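Local coordinates for structural protein VP1 (Trichodysplasia spinulosa-associated polyomavirus, PDB 4U60), which forms the pentameric building block of the viral capsid and binds sialylated glycans such as the GM1 oligosaccharide, at residues T67-R72 / V244-I249. Sequence-based numbering, arbitrary orientation.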
# COMPACT_ATOMS: atom_id res chain seq x y z
N THR C 67 -0.60 -4.02 -28.18
CA THR C 67 -1.51 -5.13 -28.43
C THR C 67 -1.18 -6.27 -27.48
O THR C 67 -0.14 -6.27 -26.81
CB THR C 67 -1.41 -5.62 -29.89
OG1 THR C 67 -0.05 -5.86 -30.23
CG2 THR C 67 -1.99 -4.59 -30.84
N TYR C 68 -2.09 -7.22 -27.38
CA TYR C 68 -1.84 -8.43 -26.58
C TYR C 68 -0.80 -9.34 -27.22
O TYR C 68 -0.77 -9.53 -28.45
CB TYR C 68 -3.12 -9.21 -26.32
CG TYR C 68 -4.11 -8.47 -25.44
CD1 TYR C 68 -3.91 -8.39 -24.08
CD2 TYR C 68 -5.22 -7.84 -25.98
CE1 TYR C 68 -4.81 -7.73 -23.26
CE2 TYR C 68 -6.12 -7.16 -25.19
CZ TYR C 68 -5.90 -7.09 -23.81
OH TYR C 68 -6.78 -6.42 -23.00
N SER C 69 0.07 -9.90 -26.38
CA SER C 69 0.88 -11.03 -26.77
C SER C 69 0.08 -12.30 -26.56
O SER C 69 -0.66 -12.42 -25.60
CB SER C 69 2.13 -11.09 -25.92
OG SER C 69 2.90 -9.90 -26.06
N THR C 70 0.26 -13.28 -27.43
CA THR C 70 -0.42 -14.55 -27.26
C THR C 70 0.26 -15.67 -28.06
O THR C 70 0.93 -15.43 -29.07
CB THR C 70 -1.92 -14.46 -27.65
OG1 THR C 70 -2.64 -15.59 -27.14
CG2 THR C 70 -2.11 -14.37 -29.16
N ALA C 71 0.10 -16.88 -27.56
CA ALA C 71 0.57 -18.08 -28.25
C ALA C 71 -0.33 -19.25 -27.91
O ALA C 71 -0.92 -19.32 -26.82
CB ALA C 71 2.00 -18.43 -27.83
N ARG C 72 -0.44 -20.17 -28.87
CA ARG C 72 -1.02 -21.47 -28.65
C ARG C 72 0.14 -22.45 -28.65
O ARG C 72 0.89 -22.52 -29.64
CB ARG C 72 -1.99 -21.85 -29.77
CG ARG C 72 -2.55 -23.25 -29.63
CD ARG C 72 -3.33 -23.66 -30.88
NE ARG C 72 -3.95 -24.96 -30.70
CZ ARG C 72 -3.31 -26.12 -30.79
NH1 ARG C 72 -2.01 -26.16 -31.09
NH2 ARG C 72 -3.99 -27.25 -30.60
N VAL C 244 -1.78 -19.06 -23.94
CA VAL C 244 -1.13 -18.16 -23.00
C VAL C 244 -1.15 -16.77 -23.60
O VAL C 244 -0.80 -16.59 -24.77
CB VAL C 244 0.32 -18.60 -22.73
CG1 VAL C 244 0.98 -17.69 -21.73
CG2 VAL C 244 0.34 -20.05 -22.26
N SER C 245 -1.53 -15.78 -22.78
CA SER C 245 -1.67 -14.42 -23.28
C SER C 245 -1.20 -13.45 -22.23
O SER C 245 -1.30 -13.74 -21.04
CB SER C 245 -3.13 -14.11 -23.62
OG SER C 245 -3.70 -15.12 -24.47
N CYS C 246 -0.75 -12.27 -22.65
CA CYS C 246 -0.29 -11.28 -21.68
C CYS C 246 -0.09 -9.91 -22.27
O CYS C 246 -0.14 -9.73 -23.49
CB CYS C 246 1.00 -11.75 -20.99
SG CYS C 246 2.43 -11.94 -22.08
N CYS C 247 0.11 -8.93 -21.38
CA CYS C 247 0.56 -7.61 -21.77
C CYS C 247 1.22 -7.00 -20.54
O CYS C 247 0.67 -7.07 -19.45
CB CYS C 247 -0.59 -6.74 -22.25
SG CYS C 247 -0.06 -5.14 -22.91
N ASP C 248 2.40 -6.43 -20.72
CA ASP C 248 3.14 -5.81 -19.61
C ASP C 248 3.75 -4.47 -20.01
O ASP C 248 4.90 -4.39 -20.44
CB ASP C 248 4.22 -6.78 -19.09
CG ASP C 248 3.62 -7.98 -18.41
OD1 ASP C 248 3.19 -7.82 -17.23
OD2 ASP C 248 3.52 -9.05 -19.05
N ILE C 249 2.97 -3.42 -19.82
CA ILE C 249 3.43 -2.05 -20.08
C ILE C 249 4.02 -1.52 -18.78
O ILE C 249 3.38 -1.60 -17.73
CB ILE C 249 2.24 -1.17 -20.47
CG1 ILE C 249 1.67 -1.66 -21.80
CG2 ILE C 249 2.63 0.30 -20.49
CD1 ILE C 249 0.31 -1.09 -22.16
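T70 and S245 face each other as a non-hydrogen-bonded antiparallel pair, and their hydroxyls meet tip to tip in a hydrogen bond, T70 OG1 to S245 OG at 2.9 Å; either may give the proton. Two torsions bring them together. T70 OG1 is anti to its own backbone N (chi1 -164°), whereas S245 OG is anti to its carbonyl carbon (chi1 -51°). The CA atoms of this pair are only 4.2 Å apart, and S245 CA lies 3.2 Å from S69 O in a CA-H...O contact.

Hydrogen-bonded pairs flank it. S69 and C246 exchange two backbone bonds: S69 N to C246 O is 2.9 Å, and C246 N returns to S69 O from a position tilted out of the carbonyl plane. A71 and V244 exchange two more. Their side chains, with those of S69 and C246, lie on the other face of the sheet. There C246 SG comes alongside S69 CB at 3.9 Å, while S69 OG bonds N30 O. L29 and strand 260-279 pack against this face, consistent with the inside of the jelly roll.

Next to S69, the Y68 ring brings CD1 to 4.1 Å from C247 CB, meeting it obliquely. C246 O lies near the ring plane at its edge. Y68 OH reaches on to W191 O.

Strand 241-254 also pairs with strand 129-136 through S245 and C247, so 69-74 extends this sheet. The contact is mainly backbone pairing. The T70 and S245 hydroxyls satisfy each other across the strands, while S69 OG and Y68 OH, on buried residues, turn to backbone carbonyls.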